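Local coordinates for uncharacterized DUF364 family protein (Pyrococcus horikoshii, PDB 3NPG) that is of unknown function but may chelate heavy metals, and pairs a small antiparallel sheet with a Rossmann-like domain, at residues 25-36 with 227-235; 86-97 with 198-206. All coordinates share one frame; numbering follows the deposited sequence.

Both contacts tie the N-terminal part of the chain, with its three-stranded antiparallel sheet and helix 79-96, to the C-terminal Rossmann-like part. Their segments follow in the order 25-36, 86-97, 198-206, 227-235, so interaction 2 is enclosed in sequence by interaction 1. Strand 32-38 is the shared element: alternate residues face helix 223-232 in interaction 1, while V35 and T33 on its other face pack on helix 79-96, which carries interaction 2. The contact centres lie about 16 Å apart. The two meet where Y32 packs on P198, and one acetate ion, probably from the crystallisation liquor, touches both. Two N-terminal segments are thus matched with two C-terminal ones, joining the parts at two places.

Interaction 1: 25-36 with 227-235. With ACT (acetate ion), chain E.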
loop_
_atom_site.group_PDB
_atom_site.type_symbol
_atom_site.label_atom_id
_atom_site.label_comp_id
_atom_site.label_asym_id
_atom_site.label_seq_id
_atom_site.Cartn_x
_atom_site.Cartn_y
_atom_site.Cartn_z
ATOM N N ASP A 25 30.528 -2.742 12.017
ATOM C CA ASP A 25 29.262 -3.469 11.989
ATOM C C ASP A 25 28.250 -2.717 11.109
ATOM O O ASP A 25 28.469 -1.549 10.773
ATOM C CB ASP A 25 28.705 -3.650 13.427
ATOM C CG ASP A 25 27.780 -4.856 13.600
ATOM O OD1 ASP A 25 27.671 -5.666 12.650
ATOM O OD2 ASP A 25 27.207 -5.011 14.702
ATOM N N PHE A 26 27.161 -3.398 10.708
ATOM C CA PHE A 26 26.104 -2.811 9.875
ATOM C C PHE A 26 24.801 -3.584 10.062
ATOM O O PHE A 26 24.813 -4.686 10.621
ATOM C CB PHE A 26 26.517 -2.810 8.387
ATOM C CG PHE A 26 26.709 -4.191 7.804
ATOM C CD1 PHE A 26 27.921 -4.858 7.938
ATOM C CD2 PHE A 26 25.681 -4.823 7.118
ATOM C CE1 PHE A 26 28.089 -6.144 7.426
ATOM C CE2 PHE A 26 25.855 -6.105 6.595
ATOM C CZ PHE A 26 27.058 -6.759 6.753
ATOM N N SER A 27 23.675 -3.025 9.567
ATOM C CA SER A 27 22.373 -3.688 9.638
ATOM C C SER A 27 21.346 -2.973 8.774
ATOM O O SER A 27 21.084 -1.788 8.983
ATOM C CB SER A 27 21.878 -3.759 11.084
ATOM O OG SER A 27 20.610 -4.387 11.172
ATOM N N PHE A 28 20.736 -3.700 7.814
ATOM C CA PHE A 28 19.614 -3.181 7.041
ATOM C C PHE A 28 18.344 -3.403 7.878
ATOM O O PHE A 28 17.717 -4.457 7.790
ATOM C CB PHE A 28 19.514 -3.896 5.671
ATOM C CG PHE A 28 18.370 -3.422 4.799
ATOM C CD1 PHE A 28 18.434 -2.201 4.140
ATOM C CD2 PHE A 28 17.250 -4.219 4.597
ATOM C CE1 PHE A 28 17.379 -1.763 3.341
ATOM C CE2 PHE A 28 16.199 -3.783 3.796
ATOM C CZ PHE A 28 16.270 -2.560 3.171
ATOM N N GLY A 29 18.088 -2.486 8.805
ATOM C CA GLY A 29 17.004 -2.639 9.765
ATOM C C GLY A 29 16.039 -1.481 9.825
ATOM O O GLY A 29 16.181 -0.508 9.085
ATOM N N LEU A 30 15.029 -1.589 10.721
ATOM C CA LEU A 30 13.997 -0.572 10.894
ATOM C C LEU A 30 14.100 0.102 12.281
ATOM O O LEU A 30 14.402 -0.569 13.272
ATOM C CB LEU A 30 12.598 -1.191 10.711
ATOM C CG LEU A 30 12.218 -1.599 9.282
ATOM C CD1 LEU A 30 10.999 -2.480 9.287
ATOM C CD2 LEU A 30 11.980 -0.380 8.404
ATOM N N PRO A 31 13.842 1.434 12.380
ATOM C CA PRO A 31 13.439 2.358 11.297
ATOM C C PRO A 31 14.598 2.774 10.387
ATOM O O PRO A 31 14.366 3.245 9.270
ATOM C CB PRO A 31 12.861 3.549 12.069
ATOM C CG PRO A 31 13.638 3.567 13.354
ATOM C CD PRO A 31 13.899 2.120 13.689
ATOM N N TYR A 32 15.844 2.589 10.857
ATOM C CA TYR A 32 17.016 3.038 10.122
ATOM C C TYR A 32 18.012 1.945 9.851
ATOM O O TYR A 32 18.244 1.078 10.704
ATOM C CB TYR A 32 17.699 4.201 10.860
ATOM C CG TYR A 32 16.973 5.512 10.700
ATOM C CD1 TYR A 32 15.906 5.844 11.525
ATOM C CD2 TYR A 32 17.329 6.411 9.700
ATOM C CE1 TYR A 32 15.188 7.022 11.338
ATOM C CE2 TYR A 32 16.636 7.603 9.519
ATOM C CZ TYR A 32 15.562 7.904 10.339
ATOM O OH TYR A 32 14.867 9.072 10.161
ATOM N N THR A 33 18.631 1.996 8.659
ATOM C CA THR A 33 19.776 1.175 8.303
ATOM C C THR A 33 20.996 1.910 8.820
ATOM O O THR A 33 21.065 3.136 8.699
ATOM C CB THR A 33 19.841 0.987 6.772
ATOM O OG1 THR A 33 18.705 0.238 6.344
ATOM C CG2 THR A 33 21.117 0.299 6.317
ATOM N N TRP A 34 21.910 1.202 9.480
ATOM C CA TRP A 34 23.080 1.852 10.053
ATOM C C TRP A 34 24.379 1.183 9.670
ATOM O O TRP A 34 24.405 -0.015 9.393
ATOM C CB TRP A 34 22.953 1.975 11.579
ATOM C CG TRP A 34 22.730 0.674 12.279
ATOM C CD1 TRP A 34 21.533 0.128 12.633
ATOM C CD2 TRP A 34 23.738 -0.226 12.748
ATOM N NE1 TRP A 34 21.732 -1.062 13.293
ATOM C CE2 TRP A 34 23.079 -1.298 13.388
ATOM C CE3 TRP A 34 25.144 -0.235 12.687
ATOM C CZ2 TRP A 34 23.773 -2.373 13.950
ATOM C CZ3 TRP A 34 25.827 -1.301 13.244
ATOM C CH2 TRP A 34 25.144 -2.357 13.860
ATOM N N VAL A 35 25.463 1.965 9.641
ATOM C CA VAL A 35 26.807 1.476 9.351
ATOM C C VAL A 35 27.765 2.053 10.386
ATOM O O VAL A 35 27.847 3.279 10.537
ATOM C CB VAL A 35 27.249 1.817 7.891
ATOM C CG1 VAL A 35 28.749 1.635 7.712
ATOM C CG2 VAL A 35 26.475 0.982 6.869
ATOM N N LEU A 36 28.430 1.177 11.152
ATOM C CA LEU A 36 29.395 1.592 12.165
ATOM C C LEU A 36 30.821 1.498 11.600
ATOM O O LEU A 36 31.203 0.457 11.058
ATOM C CB LEU A 36 29.247 0.714 13.427
ATOM C CG LEU A 36 30.099 1.107 14.641
ATOM C CD1 LEU A 36 29.803 2.538 15.088
ATOM C CD2 LEU A 36 29.882 0.135 15.792
ATOM N N LEU A 227 23.015 2.597 19.268
ATOM C CA LEU A 227 22.953 1.284 18.599
ATOM C C LEU A 227 21.941 0.371 19.268
ATOM O O LEU A 227 21.230 -0.362 18.584
ATOM C CB LEU A 227 24.336 0.607 18.585
ATOM C CG LEU A 227 25.265 1.010 17.449
ATOM C CD1 LEU A 227 26.627 0.407 17.635
ATOM C CD2 LEU A 227 24.694 0.607 16.111
ATOM N N VAL A 228 21.860 0.427 20.608
ATOM C CA VAL A 228 20.887 -0.348 21.378
ATOM C C VAL A 228 19.467 0.030 20.955
ATOM O O VAL A 228 18.654 -0.850 20.685
ATOM C CB VAL A 228 21.111 -0.171 22.912
ATOM C CG1 VAL A 228 19.911 -0.672 23.711
ATOM C CG2 VAL A 228 22.388 -0.873 23.360
ATOM N N LYS A 229 19.198 1.336 20.813
ATOM C CA LYS A 229 17.878 1.819 20.406
ATOM C C LYS A 229 17.597 1.536 18.930
ATOM O O LYS A 229 16.474 1.165 18.591
ATOM C CB LYS A 229 17.719 3.318 20.727
ATOM C CG LYS A 229 17.908 3.659 22.221
ATOM C CD LYS A 229 16.734 3.186 23.086
ATOM C CE LYS A 229 16.910 3.590 24.529
ATOM N NZ LYS A 229 15.854 3.011 25.397
ATOM N N LEU A 230 18.629 1.666 18.048
ATOM C CA LEU A 230 18.463 1.365 16.609
ATOM C C LEU A 230 18.103 -0.103 16.413
ATOM O O LEU A 230 17.216 -0.423 15.615
ATOM C CB LEU A 230 19.744 1.699 15.814
ATOM C CG LEU A 230 19.975 3.169 15.459
ATOM C CD1 LEU A 230 21.340 3.363 14.885
ATOM C CD2 LEU A 230 18.933 3.674 14.478
ATOM N N LYS A 231 18.773 -1.000 17.175
ATOM C CA LYS A 231 18.517 -2.442 17.132
ATOM C C LYS A 231 17.146 -2.779 17.723
ATOM O O LYS A 231 16.524 -3.758 17.306
ATOM C CB LYS A 231 19.624 -3.208 17.873
ATOM C CG LYS A 231 20.938 -3.273 17.117
ATOM C CD LYS A 231 22.090 -3.633 18.037
ATOM C CE LYS A 231 23.340 -3.924 17.256
ATOM N NZ LYS A 231 24.552 -3.827 18.099
ATOM N N LEU A 232 16.664 -1.953 18.687
ATOM C CA LEU A 232 15.353 -2.151 19.322
ATOM C C LEU A 232 14.207 -1.570 18.480
ATOM O O LEU A 232 13.043 -1.827 18.771
ATOM C CB LEU A 232 15.332 -1.540 20.740
ATOM C CG LEU A 232 15.960 -2.389 21.848
ATOM C CD1 LEU A 232 16.229 -1.559 23.069
ATOM C CD2 LEU A 232 15.079 -3.575 22.199
ATOM N N GLY A 233 14.553 -0.797 17.451
ATOM C CA GLY A 233 13.574 -0.176 16.564
ATOM C C GLY A 233 12.925 1.061 17.157
ATOM O O GLY A 233 11.786 1.388 16.817
ATOM N N SER A 234 13.644 1.751 18.076
ATOM C CA SER A 234 13.145 2.958 18.741
ATOM C C SER A 234 13.805 4.197 18.150
ATOM O O SER A 234 15.017 4.373 18.294
ATOM C CB SER A 234 13.413 2.886 20.244
ATOM O OG SER A 234 12.911 4.025 20.924
ATOM N N PHE A 235 13.023 5.043 17.449
ATOM C CA PHE A 235 13.579 6.247 16.840
ATOM C C PHE A 235 13.913 7.313 17.872
ATOM O O PHE A 235 15.022 7.847 17.855
ATOM C CB PHE A 235 12.654 6.816 15.758
ATOM C CG PHE A 235 13.142 8.136 15.204
ATOM C CD1 PHE A 235 14.285 8.199 14.416
ATOM C CD2 PHE A 235 12.498 9.323 15.526
ATOM C CE1 PHE A 235 14.760 9.422 13.942
ATOM C CE2 PHE A 235 12.978 10.547 15.054
ATOM C CZ PHE A 235 14.105 10.587 14.265
HETATM C C ACT E . 15.215 10.805 7.175
HETATM O O ACT E . 15.692 10.982 6.099
HETATM O OXT ACT E . 15.673 9.955 7.857
HETATM C CH3 ACT E . 14.027 11.640 7.648
#
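W34 lies against L227, L230 and K231, where the hairpin of strands 22-27 and 32-38 packs on helix 223-232. The strand 32-36 and helix 227-232 run roughly antiparallel, their axes 9.3 Å apart, and this is how the small antiparallel sheet rests on a helix of the Rossmann-like part. The dense end of the contact is a sandwich around the indole. L227 CD2 makes a CH-pi contact 3.4 Å from the centroid of the six-membered ring of W34, almost on the ring normal, while S27 CB of the partner strand covers the opposite face. With chi1 at 56°, W34 CG sits between its own backbone N and carbonyl carbon, which swings the indole back across the neighbouring strand and presents its other face to the helix. L230 divides its methyls between two strand residues, CD1 going to W34 CB and CD2 to Y32 CB, and L45 of strand 43-49 also touches it.

The other flank is looser and partly exposed. K231 runs its extended chain past the indole, CE coming 3.7 Å from W34 CZ2, but its NZ remains 4.5 Å from D25 OD2, too far for a salt bridge. This border faces the second subunit, whose own K231 makes a long, weak ion pair with D25.

Where the helix ends, G233 takes positive phi in a Schellman motif and offers its CA hydrogen to L30 O, the carbonyl oxygen of the cis peptide bond to P31. The proline ring lies over this turn, CD 3.7 Å from G233 CA. Beyond it, the rings of Y32 and F235 meet rim to rim, their planes 24° apart, and Y32 OH gives a 2.6 Å hydrogen bond to OXT of the acetate.

Interaction 2: 86-97 with 198-206; sequences VAAINAVSQYYI and PTGQLLPEF. With ACT (acetate ion), chain E.
Q94 stacks its side-chain amide on that of Q201, the two planes only 16° apart, while the chains themselves cross at about a right angle. A bend at chi2 (-70°) folds the Q94 amide back over the loop, where NE2 donates to Q201 O at 3.1 Å, in the carbonyl plane and on a lone pair. The partner Q201 is pinned from outside the contact: OE1 accepts from V47 N and NE2 donates to M218 O, which ties this side chain to one strand of each sheet.

One turn earlier, N90 sets its amide nearly perpendicular to that of Q201. ND2 donates to T199 O at 3.1 Å from above the carbonyl plane, a bent bond of 138° at the hydrogen, and also serves V47 O. Thus helix 79-96 lies along the loop that follows strand 192-196 of the Rossmann-like sheet, with buried amides gripping backbone carbonyls of the loop. T199 OG1, held to M49 N, stands 2.9 Å from both O and OXT of the acetate, and T199 CG2 meets V86 CG1.

Farther along the helix apolar contacts take a larger share. S93 keeps its hydroxyl on its own helix, OG donating to I89 O at 2.7 Å, from the face of that carbonyl opposite to S93 N. The same OG stands at the edge of the F206 ring, 3.3 Å from CE2. At the helix end L203 and I97 run alongside one another head to tail, and I97 CD1 touches both L203 CD2 and P204 CD, 3.8 Å from each.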
loop_
_atom_site.group_PDB
_atom_site.type_symbol
_atom_site.label_atom_id
_atom_site.label_comp_id
_atom_site.label_asym_id
_atom_site.label_seq_id
_atom_site.Cartn_x
_atom_site.Cartn_y
_atom_site.Cartn_z
ATOM N N VAL A 86 24.265 4.598 1.314
ATOM C CA VAL A 86 24.031 5.942 1.866
ATOM C C VAL A 86 24.375 5.977 3.372
ATOM O O VAL A 86 25.030 6.915 3.826
ATOM C CB VAL A 86 22.585 6.431 1.582
ATOM C CG1 VAL A 86 22.272 7.713 2.347
ATOM C CG2 VAL A 86 22.360 6.627 0.085
ATOM N N ALA A 87 23.999 4.911 4.126
ATOM C CA ALA A 87 24.345 4.795 5.554
ATOM C C ALA A 87 25.863 4.762 5.742
ATOM O O ALA A 87 26.375 5.335 6.700
ATOM C CB ALA A 87 23.716 3.546 6.151
ATOM N N ALA A 88 26.587 4.134 4.788
ATOM C CA ALA A 88 28.051 4.071 4.804
ATOM C C ALA A 88 28.667 5.429 4.452
ATOM O O ALA A 88 29.669 5.813 5.051
ATOM C CB ALA A 88 28.542 3.007 3.839
ATOM N N ILE A 89 28.064 6.161 3.475
ATOM C CA ILE A 89 28.521 7.518 3.111
ATOM C C ILE A 89 28.353 8.448 4.318
ATOM O O ILE A 89 29.257 9.226 4.628
ATOM C CB ILE A 89 27.762 8.060 1.849
ATOM C CG1 ILE A 89 28.127 7.251 0.593
ATOM C CG2 ILE A 89 28.038 9.568 1.635
ATOM C CD1 ILE A 89 27.251 7.527 -0.604
ATOM N N ASN A 90 27.216 8.316 5.034
ATOM C CA ASN A 90 26.939 9.090 6.239
ATOM C C ASN A 90 27.901 8.724 7.372
ATOM O O ASN A 90 28.321 9.602 8.121
ATOM C CB ASN A 90 25.491 8.894 6.679
ATOM C CG ASN A 90 24.483 9.475 5.717
ATOM O OD1 ASN A 90 24.781 10.374 4.923
ATOM N ND2 ASN A 90 23.256 8.996 5.787
ATOM N N ALA A 91 28.271 7.426 7.481
ATOM C CA ALA A 91 29.221 6.957 8.494
ATOM C C ALA A 91 30.574 7.629 8.311
ATOM O O ALA A 91 31.123 8.181 9.270
ATOM C CB ALA A 91 29.369 5.447 8.408
ATOM N N VAL A 92 31.085 7.644 7.051
ATOM C CA VAL A 92 32.355 8.298 6.699
ATOM C C VAL A 92 32.251 9.811 6.959
ATOM O O VAL A 92 33.176 10.410 7.508
ATOM C CB VAL A 92 32.752 7.991 5.220
ATOM C CG1 VAL A 92 33.975 8.799 4.795
ATOM C CG2 VAL A 92 32.992 6.498 5.018
ATOM N N SER A 93 31.086 10.405 6.620
ATOM C CA SER A 93 30.820 11.830 6.795
ATOM C C SER A 93 30.804 12.232 8.261
ATOM O O SER A 93 31.384 13.246 8.618
ATOM C CB SER A 93 29.497 12.204 6.142
ATOM O OG SER A 93 29.497 11.906 4.756
ATOM N N GLN A 94 30.146 11.427 9.118
ATOM C CA GLN A 94 30.038 11.703 10.563
ATOM C C GLN A 94 31.392 11.630 11.281
ATOM O O GLN A 94 31.564 12.241 12.339
ATOM C CB GLN A 94 29.013 10.764 11.223
ATOM C CG GLN A 94 27.573 11.043 10.797
ATOM C CD GLN A 94 27.058 12.339 11.360
ATOM O OE1 GLN A 94 26.720 12.429 12.532
ATOM N NE2 GLN A 94 26.946 13.359 10.524
ATOM N N TYR A 95 32.359 10.908 10.694
ATOM C CA TYR A 95 33.717 10.831 11.220
ATOM C C TYR A 95 34.479 12.133 10.914
ATOM O O TYR A 95 35.229 12.617 11.762
ATOM C CB TYR A 95 34.457 9.615 10.616
ATOM C CG TYR A 95 35.855 9.405 11.166
ATOM C CD1 TYR A 95 36.069 8.641 12.310
ATOM C CD2 TYR A 95 36.969 9.908 10.504
ATOM C CE1 TYR A 95 37.357 8.421 12.805
ATOM C CE2 TYR A 95 38.259 9.699 10.990
ATOM C CZ TYR A 95 38.449 8.958 12.143
ATOM O OH TYR A 95 39.722 8.748 12.616
ATOM N N TYR A 96 34.259 12.711 9.711
ATOM C CA TYR A 96 34.979 13.897 9.255
ATOM C C TYR A 96 34.172 15.211 9.362
ATOM O O TYR A 96 34.710 16.279 9.050
ATOM C CB TYR A 96 35.482 13.694 7.817
ATOM C CG TYR A 96 36.516 12.600 7.681
ATOM C CD1 TYR A 96 37.803 12.764 8.183
ATOM C CD2 TYR A 96 36.236 11.434 6.981
ATOM C CE1 TYR A 96 38.770 11.775 8.034
ATOM C CE2 TYR A 96 37.197 10.440 6.819
ATOM C CZ TYR A 96 38.464 10.612 7.355
ATOM O OH TYR A 96 39.419 9.639 7.205
ATOM N N ILE A 97 32.900 15.139 9.811
ATOM C CA ILE A 97 32.025 16.326 9.906
ATOM C C ILE A 97 32.573 17.409 10.866
ATOM O O ILE A 97 32.936 17.105 12.004
ATOM C CB ILE A 97 30.537 15.934 10.227
ATOM C CG1 ILE A 97 29.565 17.113 9.972
ATOM C CG2 ILE A 97 30.382 15.365 11.652
ATOM C CD1 ILE A 97 29.159 17.297 8.540
ATOM N N PRO A 198 17.859 12.306 9.740
ATOM C CA PRO A 198 19.124 11.581 10.017
ATOM C C PRO A 198 19.851 11.058 8.763
ATOM O O PRO A 198 21.053 10.833 8.819
ATOM C CB PRO A 198 18.682 10.430 10.934
ATOM C CG PRO A 198 17.408 10.888 11.538
ATOM C CD PRO A 198 16.728 11.724 10.489
ATOM N N THR A 199 19.129 10.879 7.630
ATOM C CA THR A 199 19.756 10.422 6.376
ATOM C C THR A 199 20.629 11.559 5.743
ATOM O O THR A 199 21.466 11.294 4.870
ATOM C CB THR A 199 18.684 9.861 5.400
ATOM O OG1 THR A 199 17.787 9.004 6.116
ATOM C CG2 THR A 199 19.296 9.104 4.229
ATOM N N GLY A 200 20.458 12.785 6.244
ATOM C CA GLY A 200 21.217 13.945 5.785
ATOM C C GLY A 200 22.512 14.162 6.547
ATOM O O GLY A 200 23.005 15.289 6.625
ATOM N N GLN A 201 23.099 13.066 7.085
ATOM C CA GLN A 201 24.357 13.101 7.848
ATOM C C GLN A 201 25.572 13.302 6.942
ATOM O O GLN A 201 26.694 13.399 7.440
ATOM C CB GLN A 201 24.527 11.805 8.659
ATOM C CG GLN A 201 23.761 11.783 9.972
ATOM C CD GLN A 201 23.856 10.436 10.653
ATOM O OE1 GLN A 201 23.955 9.391 10.008
ATOM N NE2 GLN A 201 23.789 10.431 11.974
ATOM N N LEU A 202 25.354 13.350 5.607
ATOM C CA LEU A 202 26.439 13.493 4.623
ATOM C C LEU A 202 27.195 14.842 4.755
ATOM O O LEU A 202 26.651 15.803 5.313
ATOM C CB LEU A 202 25.907 13.283 3.173
ATOM C CG LEU A 202 25.130 14.458 2.524
ATOM C CD1 LEU A 202 25.087 14.311 1.021
ATOM C CD2 LEU A 202 23.734 14.557 3.061
ATOM N N LEU A 203 28.460 14.893 4.279
ATOM C CA LEU A 203 29.261 16.125 4.328
ATOM C C LEU A 203 28.670 17.198 3.408
ATOM O O LEU A 203 28.253 16.884 2.292
ATOM C CB LEU A 203 30.728 15.845 3.931
ATOM C CG LEU A 203 31.582 15.109 4.962
ATOM C CD1 LEU A 203 32.905 14.736 4.382
ATOM C CD2 LEU A 203 31.790 15.947 6.201
ATOM N N PRO A 204 28.654 18.487 3.841
ATOM C CA PRO A 204 28.099 19.543 2.968
ATOM C C PRO A 204 28.871 19.694 1.661
ATOM O O PRO A 204 28.267 19.973 0.623
ATOM C CB PRO A 204 28.194 20.809 3.833
ATOM C CG PRO A 204 28.318 20.313 5.237
ATOM C CD PRO A 204 29.082 19.032 5.143
ATOM N N GLU A 205 30.205 19.452 1.699
ATOM C CA GLU A 205 31.079 19.554 0.519
ATOM C C GLU A 205 30.632 18.624 -0.630
ATOM O O GLU A 205 30.936 18.898 -1.793
ATOM C CB GLU A 205 32.548 19.281 0.901
ATOM C CG GLU A 205 32.804 17.866 1.404
ATOM C CD GLU A 205 34.239 17.594 1.790
ATOM O OE1 GLU A 205 34.686 18.130 2.829
ATOM O OE2 GLU A 205 34.910 16.821 1.071
ATOM N N PHE A 206 29.899 17.528 -0.301
ATOM C CA PHE A 206 29.386 16.590 -1.306
ATOM C C PHE A 206 28.271 17.227 -2.134
ATOM O O PHE A 206 28.048 16.834 -3.283
ATOM C CB PHE A 206 28.869 15.299 -0.636
ATOM C CG PHE A 206 29.911 14.482 0.096
ATOM C CD1 PHE A 206 31.240 14.485 -0.317
ATOM C CD2 PHE A 206 29.544 13.614 1.118
ATOM C CE1 PHE A 206 32.198 13.714 0.348
ATOM C CE2 PHE A 206 30.498 12.822 1.763
ATOM C CZ PHE A 206 31.818 12.877 1.374
HETATM C C ACT E . 15.215 10.805 7.175
HETATM O O ACT E . 15.692 10.982 6.099
HETATM O OXT ACT E . 15.673 9.955 7.857
HETATM C CH3 ACT E . 14.027 11.640 7.648
#